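Long-range contacts in GENE 22 product (Bacillus phage spp1, PDB 2XC8), which is of unknown function but shares its fold with a domain of the receptor-binding protein of lactococcal phage p2: residues 58-63 and 73-78; 53-58 and 78-83. All blocks are in the same frame, centred on the assembly; numbering follows the deposited sequence.

Contact 1. Residues 58-63 and 73-78; sequences YMLYLH and WSLCKA
Leu62 lays its CD1 over one face of the Trp73 indole, 3.4 Å from the centroid of the six-membered ring and 3° off the normal, a CH-pi contact, while Leu60 CG approaches the same ring obliquely, 3.6 Å from Trp73 CE3. At the edge of the His63 imidazole sits Ser74: NE2 and OG are 2.7 Å apart in a hydrogen bond that either could donate. A chi1 of 48° sets His63 CG between the backbone N and the carbonyl carbon, and the ring beyond it ends with NE2 at Ser74. On the face of the sheet that carries Ser74, Tyr61 sets CE2 3.6 Å from Cys76 CB, whose SG is in the disulfide to Cys86. The Tyr58 ring has Leu75 CD2 at its edge and runs side by side with Lys77, ending in a weak NZ to OH bond; the stronger partner of Tyr58 OH is Thr49 O. In the backbone, Met59 with Cys76 and Tyr61 with Ser74 are antiparallel hydrogen-bonded pairs of a beta hairpin, Tyr61 N to Ser74 O being 2.7 Å. His63 ND1 bonds Glu92, so the imidazole is held at both nitrogens.

Contact 2. Residues 53-58 and 78-83; sequences TYPVEY and AYLDGE
Tyr54 and Asp81 cross obliquely, the ring and carboxylate planes 73° apart, and it is the aspartate's CB that does the touching: it sits over one face of the phenol, offset to the rim and 3.5 Å from Tyr54 CE1. Thr53 CG2 covers the opposite face, over its centre, so the ring is sandwiched between a neighbour in its own segment and the turn across from it. Asp81 has CG in the crowded position between backbone N and carbonyl carbon (chi1 59°), and its OD1 accepts from Glu83 N, 3.1 Å away and well above the carboxylate plane, which makes an Asx turn.

Pro55 and Leu80 meet at about a right angle, with Leu80 CD1 3.8 Å from Pro55 CB. Glu57 also crosses Leu80 at about a right angle: its extended chain lays CG and the carboxylate against the isobutyl group, OE2 coming 3.5 Å from Leu80 CD2. Here the antiparallel hairpin of strands 56-64 and 71-79 comes to its open end. Glu57 and Ala78 form a hydrogen-bonded pair, with Glu57 N to Ala78 O at 2.7 Å, and beyond the strand Leu80 N still reaches Pro55 O at 2.8 Å; Leu80 is also the centre of an inverse gamma turn.

On the other face of the sheet, Val56 and Tyr79 lie side by side and point the same way. Val56 CG2 approaches Tyr79 CD1 at 4.0 Å, and Asp51 packs against both side chains.

How the contacts relate
Both contacts belong to the one hairpin of strands 56-64 and 71-79, and their centres lie about 15 Å apart along it. Contact 1 is the buried middle, about 8 Å from the centre of the chain; contact 2, about 19 Å out, is the partly buried end where the strands give way to turns. Tyr58 and Ala78 are common to both, and the register continues unbroken from one to the other. Lys77 of contact 1 also packs on Glu57 of contact 2, CG to the backbone O at 4.0 Å, and offers a weak bond to Tyr79 OH. At contact 1, strand 71-79 pairs in parallel with a strand of the second subunit, extending the sheet across the interface.

Contact 1. Residues 58-63 and 73-78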
ATOM      1  N   TYR B  58       6.584 -16.093  -5.587  1.00 21.27           N
ATOM      2  CA  TYR B  58       7.648 -15.112  -5.396  1.00 21.15           C
ATOM      3  C   TYR B  58       7.802 -14.768  -3.925  1.00 28.09           C
ATOM      4  O   TYR B  58       6.820 -14.464  -3.242  1.00 25.93           O
ATOM      5  CB  TYR B  58       7.374 -13.847  -6.208  1.00 20.75           C
ATOM      6  CG  TYR B  58       7.580 -14.023  -7.691  1.00 20.38           C
ATOM      7  CD1 TYR B  58       8.841 -13.850  -8.262  1.00 21.75           C
ATOM      8  CD2 TYR B  58       6.518 -14.363  -8.525  1.00 20.59           C
ATOM      9  CE1 TYR B  58       9.038 -14.012  -9.627  1.00 21.51           C
ATOM     10  CE2 TYR B  58       6.703 -14.525  -9.892  1.00 21.48           C
ATOM     11  CZ  TYR B  58       7.966 -14.350 -10.435  1.00 25.59           C
ATOM     12  OH  TYR B  58       8.159 -14.508 -11.785  1.00 19.62           O
HETATM   13  N   MSE B  59       9.030 -14.800  -3.453  1.00 29.80           N
HETATM   14  CA  MSE B  59       9.367 -14.517  -2.088  1.00 32.57           C
HETATM   15  C   MSE B  59      10.505 -13.568  -1.883  1.00 31.68           C
HETATM   16  O   MSE B  59      11.597 -13.797  -2.295  1.00 30.14           O
HETATM   17  CB  MSE B  59       9.688 -15.804  -1.384  1.00 38.00           C
HETATM   18  CG  MSE B  59       8.939 -15.958  -0.138  1.00 49.96           C
HETATM   19 SE   MSE B  59       7.393 -17.037  -0.253  1.00 63.49          SE
HETATM   20  CE  MSE B  59       8.193 -18.513   0.564  1.00 60.48           C
ATOM     21  N   LEU B  60      10.217 -12.478  -1.213  1.00 25.91           N
ATOM     22  CA  LEU B  60      11.224 -11.445  -0.995  1.00 24.40           C
ATOM     23  C   LEU B  60      11.704 -11.447   0.456  1.00 25.20           C
ATOM     24  O   LEU B  60      10.897 -11.393   1.386  1.00 23.43           O
ATOM     25  CB  LEU B  60      10.667 -10.071  -1.385  1.00 24.10           C
ATOM     26  CG  LEU B  60      11.592  -8.848  -1.356  1.00 28.39           C
ATOM     27  CD1 LEU B  60      12.683  -8.933  -2.420  1.00 28.32           C
ATOM     28  CD2 LEU B  60      10.781  -7.574  -1.530  1.00 29.66           C
ATOM     29  N   TYR B  61      13.021 -11.513   0.634  1.00 20.99           N
ATOM     30  CA  TYR B  61      13.629 -11.567   1.963  1.00 20.24           C
ATOM     31  C   TYR B  61      14.466 -10.327   2.258  1.00 23.43           C
ATOM     32  O   TYR B  61      15.233  -9.868   1.409  1.00 23.12           O
ATOM     33  CB  TYR B  61      14.508 -12.815   2.112  1.00 21.84           C
ATOM     34  CG  TYR B  61      13.847 -14.119   1.720  1.00 23.15           C
ATOM     35  CD1 TYR B  61      12.776 -14.632   2.454  1.00 24.66           C
ATOM     36  CD2 TYR B  61      14.307 -14.852   0.628  1.00 23.83           C
ATOM     37  CE1 TYR B  61      12.170 -15.834   2.097  1.00 24.49           C
ATOM     38  CE2 TYR B  61      13.710 -16.056   0.265  1.00 24.24           C
ATOM     39  CZ  TYR B  61      12.644 -16.540   1.004  1.00 29.59           C
ATOM     40  OH  TYR B  61      12.050 -17.729   0.648  1.00 27.90           O
ATOM     41  N   LEU B  62      14.310  -9.792   3.466  1.00 19.93           N
ATOM     42  CA  LEU B  62      15.179  -8.734   3.964  1.00 19.44           C
ATOM     43  C   LEU B  62      16.020  -9.298   5.103  1.00 24.09           C
ATOM     44  O   LEU B  62      15.496  -9.648   6.161  1.00 23.96           O
ATOM     45  CB  LEU B  62      14.367  -7.519   4.429  1.00 19.08           C
ATOM     46  CG  LEU B  62      15.132  -6.237   4.780  1.00 23.42           C
ATOM     47  CD1 LEU B  62      15.706  -5.569   3.535  1.00 23.05           C
ATOM     48  CD2 LEU B  62      14.242  -5.266   5.540  1.00 24.73           C
ATOM     49  N   HIS B  63      17.324  -9.399   4.865  1.00 20.74           N
ATOM     50  CA  HIS B  63      18.247 -10.002   5.824  1.00 20.98           C
ATOM     51  C   HIS B  63      19.447  -9.101   6.094  1.00 25.29           C
ATOM     52  O   HIS B  63      19.774  -8.227   5.289  1.00 23.28           O
ATOM     53  CB  HIS B  63      18.708 -11.375   5.331  1.00 21.73           C
ATOM     54  CG  HIS B  63      19.154 -11.381   3.902  1.00 24.72           C
ATOM     55  ND1 HIS B  63      20.439 -11.057   3.523  1.00 27.08           N
ATOM     56  CD2 HIS B  63      18.483 -11.657   2.761  1.00 25.56           C
ATOM     57  CE1 HIS B  63      20.541 -11.139   2.209  1.00 25.90           C
ATOM     58  NE2 HIS B  63      19.368 -11.501   1.722  1.00 25.49           N
ATOM     59  N   TRP B  73      18.643  -7.486   0.137  1.00 22.27           N
ATOM     60  CA  TRP B  73      17.461  -8.154  -0.404  1.00 21.92           C
ATOM     61  C   TRP B  73      17.812  -9.477  -1.080  1.00 26.37           C
ATOM     62  O   TRP B  73      18.852  -9.598  -1.733  1.00 27.22           O
ATOM     63  CB  TRP B  73      16.756  -7.266  -1.431  1.00 20.44           C
ATOM     64  CG  TRP B  73      16.128  -6.017  -0.891  1.00 21.15           C
ATOM     65  CD1 TRP B  73      16.568  -4.738  -1.075  1.00 24.21           C
ATOM     66  CD2 TRP B  73      14.933  -5.920  -0.105  1.00 20.81           C
ATOM     67  NE1 TRP B  73      15.728  -3.851  -0.447  1.00 23.93           N
ATOM     68  CE2 TRP B  73      14.715  -4.548   0.157  1.00 24.88           C
ATOM     69  CE3 TRP B  73      14.027  -6.858   0.410  1.00 21.77           C
ATOM     70  CZ2 TRP B  73      13.629  -4.091   0.911  1.00 23.89           C
ATOM     71  CZ3 TRP B  73      12.946  -6.402   1.161  1.00 23.03           C
ATOM     72  CH2 TRP B  73      12.758  -5.029   1.403  1.00 23.95           C
ATOM     73  N   SER B  74      16.929 -10.458  -0.918  1.00 22.18           N
ATOM     74  CA  SER B  74      17.009 -11.725  -1.638  1.00 21.89           C
ATOM     75  C   SER B  74      15.629 -12.095  -2.162  1.00 26.13           C
ATOM     76  O   SER B  74      14.620 -11.850  -1.497  1.00 26.00           O
ATOM     77  CB  SER B  74      17.533 -12.837  -0.731  1.00 24.62           C
ATOM     78  OG  SER B  74      18.942 -12.769  -0.603  1.00 28.52           O
ATOM     79  N   LEU B  75      15.587 -12.677  -3.357  1.00 22.97           N
ATOM     80  CA  LEU B  75      14.328 -13.122  -3.944  1.00 22.16           C
ATOM     81  C   LEU B  75      14.371 -14.602  -4.281  1.00 26.87           C
ATOM     82  O   LEU B  75      15.292 -15.074  -4.953  1.00 26.25           O
ATOM     83  CB  LEU B  75      13.984 -12.306  -5.197  1.00 21.97           C
ATOM     84  CG  LEU B  75      12.680 -12.604  -5.950  1.00 25.79           C
ATOM     85  CD1 LEU B  75      11.466 -12.042  -5.218  1.00 24.64           C
ATOM     86  CD2 LEU B  75      12.748 -12.048  -7.363  1.00 27.71           C
ATOM     87  N   CYS B  76      13.368 -15.329  -3.802  1.00 23.55           N
ATOM     88  CA  CYS B  76      13.188 -16.719  -4.183  1.00 23.66           C
ATOM     89  C   CYS B  76      11.991 -16.857  -5.115  1.00 27.72           C
ATOM     90  O   CYS B  76      10.932 -16.264  -4.886  1.00 26.34           O
ATOM     91  CB  CYS B  76      13.020 -17.613  -2.955  1.00 24.30           C
ATOM     92  SG  CYS B  76      12.901 -19.370  -3.353  1.00 28.77           S
ATOM     93  N   LYS B  77      12.170 -17.608  -6.179  1.00 24.79           N
ATOM     94  CA  LYS B  77      11.131 -17.966  -7.101  1.00 24.57           C
ATOM     95  C   LYS B  77      10.921 -19.476  -7.146  1.00 29.09           C
ATOM     96  O   LYS B  77      11.808 -20.244  -7.271  1.00 29.37           O
ATOM     97  CB  LYS B  77      11.496 -17.453  -8.476  1.00 28.36           C
ATOM     98  CG  LYS B  77      10.385 -17.295  -9.444  1.00 46.07           C
ATOM     99  CD  LYS B  77      10.884 -17.279 -10.878  1.00 59.25           C
ATOM    100  CE  LYS B  77       9.756 -17.464 -11.880  1.00 71.26           C
ATOM    101  NZ  LYS B  77       9.957 -16.789 -13.172  1.00 77.14           N
ATOM    102  N   ALA B  78       9.700 -19.896  -7.033  1.00 25.54           N
ATOM    103  CA  ALA B  78       9.381 -21.319  -7.087  1.00 25.57           C
ATOM    104  C   ALA B  78       8.247 -21.606  -8.060  1.00 30.07           C
ATOM    105  O   ALA B  78       7.237 -20.904  -8.078  1.00 29.22           O
ATOM    106  CB  ALA B  78       9.037 -21.844  -5.700  1.00 26.02           C
TER

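Contact 2. Residues 53-58 and 78-83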
ATOM      1  N   THR B  53       2.975 -22.850 -17.814  1.00 23.82           N
ATOM      2  CA  THR B  53       2.402 -24.085 -17.277  1.00 22.84           C
ATOM      3  C   THR B  53       1.987 -23.972 -15.806  1.00 24.90           C
ATOM      4  O   THR B  53       0.824 -24.199 -15.467  1.00 23.48           O
ATOM      5  CB  THR B  53       3.375 -25.279 -17.465  1.00 28.54           C
ATOM      6  OG1 THR B  53       3.712 -25.412 -18.852  1.00 28.54           O
ATOM      7  CG2 THR B  53       2.751 -26.578 -16.974  1.00 25.44           C
ATOM      8  N   TYR B  54       2.938 -23.613 -14.945  1.00 21.62           N
ATOM      9  CA  TYR B  54       2.743 -23.667 -13.494  1.00 20.62           C
ATOM     10  C   TYR B  54       2.544 -22.321 -12.804  1.00 24.14           C
ATOM     11  O   TYR B  54       2.903 -21.280 -13.362  1.00 24.20           O
ATOM     12  CB  TYR B  54       3.976 -24.282 -12.819  1.00 21.57           C
ATOM     13  CG  TYR B  54       4.485 -25.540 -13.477  1.00 23.79           C
ATOM     14  CD1 TYR B  54       3.854 -26.763 -13.269  1.00 25.48           C
ATOM     15  CD2 TYR B  54       5.605 -25.509 -14.305  1.00 25.06           C
ATOM     16  CE1 TYR B  54       4.318 -27.924 -13.874  1.00 26.97           C
ATOM     17  CE2 TYR B  54       6.080 -26.662 -14.912  1.00 26.53           C
ATOM     18  CZ  TYR B  54       5.435 -27.863 -14.693  1.00 34.17           C
ATOM     19  OH  TYR B  54       5.916 -28.998 -15.301  1.00 36.80           O
ATOM     20  N   PRO B  55       1.961 -22.334 -11.584  1.00 20.02           N
ATOM     21  CA  PRO B  55       1.817 -21.055 -10.899  1.00 19.46           C
ATOM     22  C   PRO B  55       3.212 -20.809 -10.337  1.00 23.95           C
ATOM     23  O   PRO B  55       3.943 -21.764 -10.063  1.00 23.14           O
ATOM     24  CB  PRO B  55       0.839 -21.360  -9.757  1.00 20.67           C
ATOM     25  CG  PRO B  55       0.099 -22.578 -10.172  1.00 25.24           C
ATOM     26  CD  PRO B  55       1.030 -23.346 -11.042  1.00 20.78           C
ATOM     27  N   VAL B  56       3.574 -19.541 -10.174  1.00 21.42           N
ATOM     28  CA  VAL B  56       4.898 -19.182  -9.673  1.00 21.37           C
ATOM     29  C   VAL B  56       4.796 -18.453  -8.335  1.00 24.85           C
ATOM     30  O   VAL B  56       4.041 -17.490  -8.203  1.00 24.38           O
ATOM     31  CB  VAL B  56       5.678 -18.307 -10.685  1.00 25.87           C
ATOM     32  CG1 VAL B  56       7.076 -18.040 -10.179  1.00 25.79           C
ATOM     33  CG2 VAL B  56       5.741 -18.978 -12.049  1.00 26.47           C
ATOM     34  N   GLU B  57       5.560 -18.921  -7.351  1.00 21.22           N
ATOM     35  CA  GLU B  57       5.632 -18.276  -6.042  1.00 21.07           C
ATOM     36  C   GLU B  57       6.835 -17.342  -5.970  1.00 24.47           C
ATOM     37  O   GLU B  57       7.962 -17.748  -6.257  1.00 23.46           O
ATOM     38  CB  GLU B  57       5.729 -19.317  -4.927  1.00 22.66           C
ATOM     39  CG  GLU B  57       4.473 -20.146  -4.718  1.00 35.43           C
ATOM     40  CD  GLU B  57       4.624 -21.163  -3.600  1.00 57.47           C
ATOM     41  OE1 GLU B  57       5.760 -21.616  -3.337  1.00 56.55           O
ATOM     42  OE2 GLU B  57       3.596 -21.515  -2.985  1.00 47.80           O
ATOM     43  N   TYR B  58       6.584 -16.093  -5.587  1.00 21.27           N
ATOM     44  CA  TYR B  58       7.648 -15.112  -5.396  1.00 21.15           C
ATOM     45  C   TYR B  58       7.802 -14.768  -3.925  1.00 28.09           C
ATOM     46  O   TYR B  58       6.820 -14.464  -3.242  1.00 25.93           O
ATOM     47  CB  TYR B  58       7.374 -13.847  -6.208  1.00 20.75           C
ATOM     48  CG  TYR B  58       7.580 -14.023  -7.691  1.00 20.38           C
ATOM     49  CD1 TYR B  58       8.841 -13.850  -8.262  1.00 21.75           C
ATOM     50  CD2 TYR B  58       6.518 -14.363  -8.525  1.00 20.59           C
ATOM     51  CE1 TYR B  58       9.038 -14.012  -9.627  1.00 21.51           C
ATOM     52  CE2 TYR B  58       6.703 -14.525  -9.892  1.00 21.48           C
ATOM     53  CZ  TYR B  58       7.966 -14.350 -10.435  1.00 25.59           C
ATOM     54  OH  TYR B  58       8.159 -14.508 -11.785  1.00 19.62           O
ATOM     55  N   ALA B  78       9.700 -19.896  -7.033  1.00 25.54           N
ATOM     56  CA  ALA B  78       9.381 -21.319  -7.087  1.00 25.57           C
ATOM     57  C   ALA B  78       8.247 -21.606  -8.060  1.00 30.07           C
ATOM     58  O   ALA B  78       7.237 -20.904  -8.078  1.00 29.22           O
ATOM     59  CB  ALA B  78       9.037 -21.844  -5.700  1.00 26.02           C
ATOM     60  N   TYR B  79       8.430 -22.648  -8.865  1.00 27.57           N
ATOM     61  CA  TYR B  79       7.404 -23.108  -9.789  1.00 27.69           C
ATOM     62  C   TYR B  79       6.578 -24.181  -9.094  1.00 31.14           C
ATOM     63  O   TYR B  79       7.112 -25.217  -8.686  1.00 30.58           O
ATOM     64  CB  TYR B  79       8.044 -23.657 -11.068  1.00 29.89           C
ATOM     65  CG  TYR B  79       8.856 -22.637 -11.839  1.00 32.81           C
ATOM     66  CD1 TYR B  79       8.304 -21.951 -12.920  1.00 35.31           C
ATOM     67  CD2 TYR B  79      10.178 -22.353 -11.484  1.00 34.23           C
ATOM     68  CE1 TYR B  79       9.045 -21.011 -13.631  1.00 37.96           C
ATOM     69  CE2 TYR B  79      10.926 -21.414 -12.186  1.00 35.68           C
ATOM     70  CZ  TYR B  79      10.355 -20.748 -13.257  1.00 43.56           C
ATOM     71  OH  TYR B  79      11.092 -19.821 -13.957  1.00 45.40           O
ATOM     72  N   LEU B  80       5.280 -23.922  -8.943  1.00 27.81           N
ATOM     73  CA  LEU B  80       4.382 -24.857  -8.267  1.00 27.90           C
ATOM     74  C   LEU B  80       4.108 -26.100  -9.113  1.00 31.53           C
ATOM     75  O   LEU B  80       3.074 -26.205  -9.780  1.00 31.21           O
ATOM     76  CB  LEU B  80       3.070 -24.175  -7.849  1.00 27.98           C
ATOM     77  CG  LEU B  80       3.056 -23.328  -6.569  1.00 33.01           C
ATOM     78  CD1 LEU B  80       1.659 -22.755  -6.338  1.00 32.85           C
ATOM     79  CD2 LEU B  80       3.504 -24.138  -5.351  1.00 36.56           C
ATOM     80  N   ASP B  81       5.057 -27.032  -9.080  1.00 27.82           N
ATOM     81  CA  ASP B  81       4.931 -28.314  -9.774  1.00 27.73           C
ATOM     82  C   ASP B  81       4.923 -29.486  -8.788  1.00 31.42           C
ATOM     83  O   ASP B  81       4.767 -30.644  -9.184  1.00 31.66           O
ATOM     84  CB  ASP B  81       6.039 -28.480 -10.830  1.00 29.77           C
ATOM     85  CG  ASP B  81       7.449 -28.417 -10.242  1.00 38.95           C
ATOM     86  OD1 ASP B  81       7.606 -28.190  -9.021  1.00 38.44           O
ATOM     87  OD2 ASP B  81       8.411 -28.595 -11.019  1.00 46.36           O
ATOM     88  N   GLY B  82       5.090 -29.167  -7.504  1.00 27.16           N
ATOM     89  CA  GLY B  82       5.090 -30.162  -6.431  1.00 27.13           C
ATOM     90  C   GLY B  82       6.471 -30.617  -5.998  1.00 31.86           C
ATOM     91  O   GLY B  82       6.605 -31.400  -5.053  1.00 32.33           O
ATOM     92  N   GLU B  83       7.508 -30.117  -6.647  1.00 28.60           N
ATOM     93  CA  GLU B  83       8.872 -30.535  -6.395  1.00 28.98           C
ATOM     94  C   GLU B  83       9.766 -29.560  -5.694  1.00 32.21           C
ATOM     95  O   GLU B  83      10.873 -29.838  -5.396  1.00 32.92           O
ATOM     96  CB  GLU B  83       9.544 -30.890  -7.684  1.00 30.94           C
ATOM     97  CG  GLU B  83       9.746 -32.330  -7.851  1.00 46.34           C
ATOM     98  CD  GLU B  83       9.485 -32.702  -9.211  1.00 75.53           C
ATOM     99  OE1 GLU B  83      10.326 -33.374  -9.829  1.00 76.45           O
ATOM    100  OE2 GLU B  83       8.423 -32.295  -9.673  1.00 75.34           O
TER